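Local coordinates for OXA-46 oxacillinase (Pseudomonas aeruginosa, PDB 3IF6), which probably hydrolyses beta-lactam antibiotics to substituted beta-amino acids, as a serine beta-lactamase of class D, at residues Q39-I44 with N236-N241; R67-S72 with G212-F217. All coordinates share one frame; numbering follows the deposited sequence.

Interaction 1: Q39-I44 with N236-N241; sequences QAEGAI and NIDTPN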
ATOM      1  N   GLN B  39      -0.349 -31.914  -6.389  1.00 50.47           N
ATOM      2  CA  GLN B  39      -1.205 -32.546  -7.394  1.00 50.34           C
ATOM      3  C   GLN B  39      -1.958 -31.499  -8.188  1.00 49.37           C
ATOM      4  O   GLN B  39      -3.182 -31.580  -8.296  1.00 48.94           O
ATOM      5  CB  GLN B  39      -2.215 -33.505  -6.752  1.00 50.89           C
ATOM      6  CG  GLN B  39      -1.592 -34.686  -6.038  1.00 54.51           C
ATOM      7  CD  GLN B  39      -0.651 -34.236  -4.932  1.00 58.70           C
ATOM      8  OE1 GLN B  39       0.583 -34.339  -5.060  1.00 62.13           O
ATOM      9  NE2 GLN B  39      -1.218 -33.694  -3.859  1.00 58.27           N
ATOM     10  N   ALA B  40      -1.234 -30.511  -8.720  1.00 48.32           N
ATOM     11  CA  ALA B  40      -1.874 -29.406  -9.448  1.00 47.29           C
ATOM     12  C   ALA B  40      -1.401 -29.320 -10.885  1.00 46.35           C
ATOM     13  O   ALA B  40      -0.276 -29.674 -11.194  1.00 46.58           O
ATOM     14  CB  ALA B  40      -1.673 -28.045  -8.707  1.00 46.44           C
ATOM     15  N   GLU B  41      -2.279 -28.850 -11.758  1.00 45.87           N
ATOM     16  CA  GLU B  41      -1.930 -28.552 -13.134  1.00 45.35           C
ATOM     17  C   GLU B  41      -2.090 -27.045 -13.351  1.00 44.67           C
ATOM     18  O   GLU B  41      -3.112 -26.461 -12.971  1.00 44.43           O
ATOM     19  CB  GLU B  41      -2.874 -29.271 -14.094  1.00 45.42           C
ATOM     20  CG  GLU B  41      -2.987 -30.772 -13.897  1.00 47.21           C
ATOM     21  CD  GLU B  41      -2.128 -31.571 -14.865  1.00 48.18           C
ATOM     22  OE1 GLU B  41      -1.759 -31.030 -15.942  1.00 49.93           O
ATOM     23  OE2 GLU B  41      -1.823 -32.740 -14.540  1.00 45.45           O
ATOM     24  N   GLY B  42      -1.079 -26.424 -13.944  1.00 43.21           N
ATOM     25  CA  GLY B  42      -1.236 -25.102 -14.500  1.00 42.62           C
ATOM     26  C   GLY B  42       0.036 -24.434 -14.979  1.00 42.24           C
ATOM     27  O   GLY B  42       0.941 -25.089 -15.488  1.00 41.84           O
ATOM     28  N   ALA B  43       0.095 -23.113 -14.804  1.00 41.87           N
ATOM     29  CA  ALA B  43       1.150 -22.304 -15.394  1.00 41.94           C
ATOM     30  C   ALA B  43       1.466 -21.079 -14.551  1.00 42.40           C
ATOM     31  O   ALA B  43       0.595 -20.497 -13.919  1.00 41.95           O
ATOM     32  CB  ALA B  43       0.772 -21.877 -16.827  1.00 41.27           C
ATOM     33  N   ILE B  44       2.733 -20.687 -14.574  1.00 43.08           N
ATOM     34  CA  ILE B  44       3.152 -19.427 -13.998  1.00 43.16           C
ATOM     35  C   ILE B  44       4.057 -18.667 -14.986  1.00 43.31           C
ATOM     36  O   ILE B  44       4.865 -19.275 -15.671  1.00 43.23           O
ATOM     37  CB  ILE B  44       3.859 -19.646 -12.629  1.00 43.52           C
ATOM     38  CG1 ILE B  44       4.007 -18.308 -11.862  1.00 42.82           C
ATOM     39  CG2 ILE B  44       5.179 -20.377 -12.819  1.00 42.64           C
ATOM     40  CD1 ILE B  44       4.225 -18.474 -10.367  1.00 41.50           C
ATOM     41  N   ASN B 236      -1.922 -19.522 -13.043  1.00 34.88           N
ATOM     42  CA  ASN B 236      -3.225 -20.177 -13.007  1.00 34.34           C
ATOM     43  C   ASN B 236      -3.161 -21.703 -12.813  1.00 34.21           C
ATOM     44  O   ASN B 236      -2.111 -22.338 -12.976  1.00 35.13           O
ATOM     45  CB  ASN B 236      -4.218 -19.693 -14.094  1.00 34.51           C
ATOM     46  CG  ASN B 236      -3.725 -19.919 -15.537  1.00 36.04           C
ATOM     47  OD1 ASN B 236      -3.620 -18.969 -16.317  1.00 37.29           O
ATOM     48  ND2 ASN B 236      -3.468 -21.170 -15.898  1.00 33.95           N
ATOM     49  N   ILE B 237      -4.245 -22.272 -12.321  1.00 33.02           N
ATOM     50  CA  ILE B 237      -4.296 -23.699 -12.071  1.00 31.94           C
ATOM     51  C   ILE B 237      -5.725 -24.141 -12.293  1.00 31.85           C
ATOM     52  O   ILE B 237      -6.663 -23.365 -12.079  1.00 31.67           O
ATOM     53  CB  ILE B 237      -3.805 -24.128 -10.648  1.00 32.14           C
ATOM     54  CG1 ILE B 237      -4.359 -23.226  -9.534  1.00 31.46           C
ATOM     55  CG2 ILE B 237      -2.278 -24.230 -10.583  1.00 32.35           C
ATOM     56  CD1 ILE B 237      -4.392 -23.917  -8.153  1.00 30.51           C
ATOM     57  N   ASP B 238      -5.883 -25.366 -12.782  1.00 31.39           N
ATOM     58  CA  ASP B 238      -7.180 -26.030 -12.767  1.00 30.81           C
ATOM     59  C   ASP B 238      -7.585 -26.298 -11.303  1.00 30.16           C
ATOM     60  O   ASP B 238      -6.729 -26.465 -10.423  1.00 28.71           O
ATOM     61  CB  ASP B 238      -7.123 -27.333 -13.544  1.00 30.31           C
ATOM     62  CG  ASP B 238      -6.758 -27.140 -14.992  1.00 33.47           C
ATOM     63  OD1 ASP B 238      -7.216 -26.181 -15.660  1.00 38.14           O
ATOM     64  OD2 ASP B 238      -6.029 -27.986 -15.505  1.00 37.20           O
ATOM     65  N   THR B 239      -8.893 -26.309 -11.050  1.00 29.64           N
ATOM     66  CA  THR B 239      -9.369 -26.576  -9.713  1.00 28.92           C
ATOM     67  C   THR B 239     -10.483 -27.618  -9.738  1.00 30.27           C
ATOM     68  O   THR B 239     -11.664 -27.244  -9.635  1.00 31.21           O
ATOM     69  CB  THR B 239      -9.858 -25.290  -8.970  1.00 28.75           C
ATOM     70  OG1 THR B 239     -10.904 -24.700  -9.705  1.00 23.84           O
ATOM     71  CG2 THR B 239      -8.745 -24.275  -8.735  1.00 24.94           C
ATOM     72  N   PRO B 240     -10.118 -28.926  -9.854  1.00 29.99           N
ATOM     73  CA  PRO B 240     -11.137 -29.940  -9.909  1.00 29.64           C
ATOM     74  C   PRO B 240     -11.774 -30.173  -8.536  1.00 29.85           C
ATOM     75  O   PRO B 240     -12.928 -30.614  -8.471  1.00 30.41           O
ATOM     76  CB  PRO B 240     -10.367 -31.165 -10.397  1.00 29.00           C
ATOM     77  CG  PRO B 240      -9.015 -31.001  -9.774  1.00 28.80           C
ATOM     78  CD  PRO B 240      -8.767 -29.527  -9.966  1.00 30.36           C
ATOM     79  N   ASN B 241     -11.068 -29.822  -7.478  1.00 30.17           N
ATOM     80  CA  ASN B 241     -11.556 -29.927  -6.122  1.00 29.52           C
ATOM     81  C   ASN B 241     -12.175 -28.631  -5.647  1.00 29.70           C
ATOM     82  O   ASN B 241     -12.555 -28.486  -4.512  1.00 29.31           O
ATOM     83  CB  ASN B 241     -10.500 -30.450  -5.180  1.00 29.16           C
ATOM     84  CG  ASN B 241      -9.984 -31.772  -5.591  1.00 29.04           C
ATOM     85  OD1 ASN B 241     -10.705 -32.706  -5.671  1.00 26.11           O
ATOM     86  ND2 ASN B 241      -8.726 -31.843  -5.865  1.00 28.23           N
TER
HETATM   87  O   HOH W   1      -6.139 -32.802  -7.571  1.00 41.08           O
HETATM   88  O   HOH W   2      -5.094 -28.680 -10.463  1.00 39.01           O
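I237 lies against the backbone of E41 and G42, where strand 229-238 runs antiparallel to strand 42-48. Its CB is 3.4 Å from E41 O, and CG2, beside the backbone N, lies equally close to that oxygen. CG2 also meets G42 CA at 4.1 Å and, more loosely, A40 CB at 4.3 Å. CG1 sits between the backbone N and the carbonyl carbon (chi1 44°), and the branch that ends in CD1 leaves residues 39-44 behind; the side chain also packs on F35, K248 and R249. G42 faces I237 in a non-hydrogen-bonded pair, their CA atoms 4.2 Å apart. Without a CB, G42 lets the strands come this close, and its CA makes a CH...O contact with N236 O. The next pair, A43 with N236, is hydrogen-bonded both ways: N236 N to A43 O at 2.8 Å and A43 N to N236 O at 3.0 Å. On the other side of G42 from A43, D238 N donates to E41 O at 3.0 Å, and I237 CA offers the same oxygen a CH...O contact. A water accepts from E41 N and donates to D238 O. The D238 carboxylate lies beside E41, its OD2 3.7 Å from E41 CB, while its OD1 forms a salt bridge with R63. The direct hydrogen bonds across the contact are thus all between main-chain atoms; the E41 and D238 carboxylates bring like charges near one another, which R63 probably offsets on the D238 side.

Interaction 2: R67-S72 with G212-F217; sequences RYSPAS and GWEGRF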
ATOM      1  N   ARG B  67      -5.655 -18.056 -22.933  1.00 43.07           N
ATOM      2  CA  ARG B  67      -6.566 -17.134 -22.319  1.00 43.05           C
ATOM      3  C   ARG B  67      -7.659 -17.807 -21.487  1.00 42.42           C
ATOM      4  O   ARG B  67      -8.391 -18.687 -21.957  1.00 41.98           O
ATOM      5  CB  ARG B  67      -7.213 -16.260 -23.390  1.00 42.89           C
ATOM      6  CG  ARG B  67      -6.257 -15.285 -24.035  1.00 43.16           C
ATOM      7  CD  ARG B  67      -7.059 -14.182 -24.679  1.00 40.84           C
ATOM      8  NE  ARG B  67      -6.197 -13.264 -25.382  1.00 43.59           N
ATOM      9  CZ  ARG B  67      -6.291 -12.968 -26.681  1.00 46.66           C
ATOM     10  NH1 ARG B  67      -7.231 -13.513 -27.460  1.00 47.10           N
ATOM     11  NH2 ARG B  67      -5.438 -12.098 -27.207  1.00 45.65           N
ATOM     12  N   TYR B  68      -7.741 -17.347 -20.239  1.00 41.73           N
ATOM     13  CA  TYR B  68      -8.761 -17.724 -19.269  1.00 39.92           C
ATOM     14  C   TYR B  68      -9.592 -16.490 -18.849  1.00 39.27           C
ATOM     15  O   TYR B  68      -9.131 -15.323 -18.920  1.00 38.90           O
ATOM     16  CB  TYR B  68      -8.064 -18.322 -18.060  1.00 40.16           C
ATOM     17  CG  TYR B  68      -7.293 -19.566 -18.370  1.00 39.41           C
ATOM     18  CD1 TYR B  68      -7.933 -20.799 -18.413  1.00 40.45           C
ATOM     19  CD2 TYR B  68      -5.935 -19.516 -18.650  1.00 40.26           C
ATOM     20  CE1 TYR B  68      -7.243 -21.970 -18.726  1.00 39.67           C
ATOM     21  CE2 TYR B  68      -5.220 -20.686 -18.970  1.00 40.16           C
ATOM     22  CZ  TYR B  68      -5.899 -21.909 -19.006  1.00 40.10           C
ATOM     23  OH  TYR B  68      -5.236 -23.087 -19.287  1.00 41.56           O
ATOM     24  N   SER B  69     -10.823 -16.742 -18.430  1.00 38.03           N
ATOM     25  CA  SER B  69     -11.606 -15.712 -17.786  1.00 37.47           C
ATOM     26  C   SER B  69     -10.851 -15.186 -16.554  1.00 36.22           C
ATOM     27  O   SER B  69     -10.397 -15.985 -15.741  1.00 36.57           O
ATOM     28  CB  SER B  69     -12.937 -16.288 -17.376  1.00 37.36           C
ATOM     29  OG  SER B  69     -13.720 -15.262 -16.824  1.00 39.16           O
ATOM     30  N   PRO B  70     -10.686 -13.878 -16.423  1.00 35.52           N
ATOM     31  CA  PRO B  70      -9.977 -13.275 -15.297  1.00 34.00           C
ATOM     32  C   PRO B  70     -10.632 -13.472 -13.936  1.00 33.39           C
ATOM     33  O   PRO B  70      -9.995 -13.616 -12.937  1.00 32.87           O
ATOM     34  CB  PRO B  70      -9.907 -11.808 -15.691  1.00 32.99           C
ATOM     35  CG  PRO B  70     -10.920 -11.615 -16.509  1.00 34.15           C
ATOM     36  CD  PRO B  70     -11.104 -12.826 -17.338  1.00 35.46           C
ATOM     37  N   ALA B  71     -11.941 -13.465 -13.944  1.00 33.19           N
ATOM     38  CA  ALA B  71     -12.737 -13.521 -12.755  1.00 32.91           C
ATOM     39  C   ALA B  71     -12.455 -12.318 -11.873  1.00 32.73           C
ATOM     40  O   ALA B  71     -12.527 -11.235 -12.339  1.00 31.74           O
ATOM     41  CB  ALA B  71     -12.521 -14.789 -12.057  1.00 33.13           C
ATOM     42  N   SER B  72     -12.157 -12.519 -10.608  1.00 33.10           N
ATOM     43  CA  SER B  72     -11.913 -11.421  -9.697  1.00 32.69           C
ATOM     44  C   SER B  72     -10.611 -10.705  -9.899  1.00 32.49           C
ATOM     45  O   SER B  72     -10.403  -9.711  -9.307  1.00 32.94           O
ATOM     46  CB  SER B  72     -12.175 -11.787  -8.249  1.00 32.91           C
ATOM     47  OG  SER B  72     -13.556 -11.816  -7.983  1.00 32.57           O
ATOM     48  N   GLY B 212      -8.008 -15.211  -7.998  1.00 28.98           N
ATOM     49  CA  GLY B 212      -9.110 -15.352  -8.969  1.00 28.86           C
ATOM     50  C   GLY B 212      -9.661 -16.763  -8.897  1.00 28.72           C
ATOM     51  O   GLY B 212      -8.919 -17.686  -8.610  1.00 28.97           O
ATOM     52  N   TRP B 213     -10.962 -16.937  -9.107  1.00 28.69           N
ATOM     53  CA  TRP B 213     -11.540 -18.295  -9.154  1.00 28.95           C
ATOM     54  C   TRP B 213     -12.794 -18.280 -10.014  1.00 29.43           C
ATOM     55  O   TRP B 213     -13.819 -17.668  -9.638  1.00 28.70           O
ATOM     56  CB  TRP B 213     -11.839 -18.903  -7.766  1.00 28.02           C
ATOM     57  CG  TRP B 213     -12.339 -20.345  -7.869  1.00 28.91           C
ATOM     58  CD1 TRP B 213     -11.801 -21.332  -8.646  1.00 26.67           C
ATOM     59  CD2 TRP B 213     -13.460 -20.961  -7.167  1.00 28.41           C
ATOM     60  NE1 TRP B 213     -12.493 -22.500  -8.474  1.00 25.93           N
ATOM     61  CE2 TRP B 213     -13.535 -22.304  -7.609  1.00 26.84           C
ATOM     62  CE3 TRP B 213     -14.420 -20.494  -6.245  1.00 28.13           C
ATOM     63  CZ2 TRP B 213     -14.525 -23.209  -7.149  1.00 26.51           C
ATOM     64  CZ3 TRP B 213     -15.409 -21.401  -5.772  1.00 26.53           C
ATOM     65  CH2 TRP B 213     -15.438 -22.744  -6.228  1.00 27.16           C
ATOM     66  N   GLU B 214     -12.677 -18.963 -11.159  1.00 29.80           N
ATOM     67  CA  GLU B 214     -13.709 -19.038 -12.188  1.00 29.92           C
ATOM     68  C   GLU B 214     -14.644 -20.218 -11.894  1.00 29.46           C
ATOM     69  O   GLU B 214     -15.793 -20.199 -12.276  1.00 29.42           O
ATOM     70  CB  GLU B 214     -13.031 -19.139 -13.574  1.00 30.71           C
ATOM     71  CG  GLU B 214     -13.947 -19.242 -14.812  1.00 30.15           C
ATOM     72  CD  GLU B 214     -14.476 -20.666 -15.113  1.00 32.00           C
ATOM     73  OE1 GLU B 214     -14.002 -21.700 -14.545  1.00 31.60           O
ATOM     74  OE2 GLU B 214     -15.400 -20.736 -15.947  1.00 31.10           O
ATOM     75  N   GLY B 215     -14.157 -21.216 -11.162  1.00 29.14           N
ATOM     76  CA  GLY B 215     -14.861 -22.486 -11.013  1.00 29.06           C
ATOM     77  C   GLY B 215     -14.000 -23.647 -11.461  1.00 30.04           C
ATOM     78  O   GLY B 215     -13.686 -24.533 -10.659  1.00 29.65           O
ATOM     79  N   ARG B 216     -13.626 -23.663 -12.742  1.00 31.23           N
ATOM     80  CA  ARG B 216     -12.766 -24.759 -13.277  1.00 33.45           C
ATOM     81  C   ARG B 216     -11.294 -24.471 -13.056  1.00 32.71           C
ATOM     82  O   ARG B 216     -10.479 -25.383 -13.048  1.00 33.57           O
ATOM     83  CB  ARG B 216     -13.020 -25.035 -14.767  1.00 33.05           C
ATOM     84  CG  ARG B 216     -14.429 -25.539 -15.095  1.00 36.02           C
ATOM     85  CD  ARG B 216     -14.816 -25.362 -16.599  1.00 37.10           C
ATOM     86  NE  ARG B 216     -14.298 -24.126 -17.220  1.00 46.04           N
ATOM     87  CZ  ARG B 216     -15.055 -23.141 -17.734  1.00 49.25           C
ATOM     88  NH1 ARG B 216     -16.390 -23.215 -17.713  1.00 51.67           N
ATOM     89  NH2 ARG B 216     -14.483 -22.069 -18.279  1.00 48.29           N
ATOM     90  N   PHE B 217     -10.956 -23.198 -12.879  1.00 32.68           N
ATOM     91  CA  PHE B 217      -9.573 -22.781 -12.644  1.00 32.61           C
ATOM     92  C   PHE B 217      -9.510 -21.538 -11.770  1.00 31.90           C
ATOM     93  O   PHE B 217     -10.504 -20.840 -11.609  1.00 31.40           O
ATOM     94  CB  PHE B 217      -8.842 -22.529 -13.965  1.00 33.05           C
ATOM     95  CG  PHE B 217      -9.519 -21.527 -14.833  1.00 34.63           C
ATOM     96  CD1 PHE B 217      -9.185 -20.159 -14.729  1.00 36.22           C
ATOM     97  CD2 PHE B 217     -10.518 -21.934 -15.740  1.00 35.68           C
ATOM     98  CE1 PHE B 217      -9.836 -19.210 -15.497  1.00 36.61           C
ATOM     99  CE2 PHE B 217     -11.177 -21.004 -16.515  1.00 37.61           C
ATOM    100  CZ  PHE B 217     -10.832 -19.632 -16.406  1.00 37.00           C
TER
HETATM  101  O   HOH W   3     -12.956 -14.760  -8.769  1.00 24.59           O
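Y68 turns its ring edge onto the face of F217 in an edge-to-face pair, centroids 4.7 Å apart and planes at 58°. Y68 CD1 stands 3.6 Å above the centre of the F217 ring; E214 CB lies against the opposite face, offset toward the rim, so the phenyl ring is sandwiched. The F217 ring gets there with CG between backbone N and carbonyl carbon (chi1 56°), and the fit is tight at Y68 CB, 3.2 Å from F217 CE1. S69 CB meets E214 CG more loosely at 4.0 Å, and the A71 methyl rests against W213 N and O. Among polar groups, S69 O lies in the plane of the F217 ring at its edge and accepts a hydrogen bond from W219. The E214 carboxylate bends back within its own turn: OE1 takes R216 N at 2.7 Å, and OE2 pairs with R216 NH2 by charge alone, well out of the guanidinium plane. No direct hydrogen bond joins the segments; a water bridges them, accepting from S72 N and W213 N, each at 3.0 Å. In class D enzymes two such amides form the oxyanion hole; S72 is the predicted acylated serine, and its OG is hydrogen-bonded to a tartaric acid probably from the crystallisation liquor. Y68 pairs with I166 of strand 166-167 and S72 stands just before helix 75-84, while 212-217 joins strands 206-213 and 217-226 through the turn 214-216.

Overall arrangement
Both interactions reach the same mixed sheet, but differently. Interaction 1 pairs two neighbouring strands within it at a partly buried end, by main-chain hydrogen bonds; interaction 2 is more deeply buried and lays a segment from outside that sheet against a hairpin of it, by aromatic and apolar packing with one bridging water. The predicted nucleophile belongs to interaction 2, whereas interaction 1 lies away from it. Their centres are 11 Å apart, and T239 joins them: its N probably bonds to R216 O at 2.7 Å, and its OG1 probably to W213 NE1 at 3.0 Å. The strand end 236-241 is thus tied to the hairpin 212-217 beside the active site.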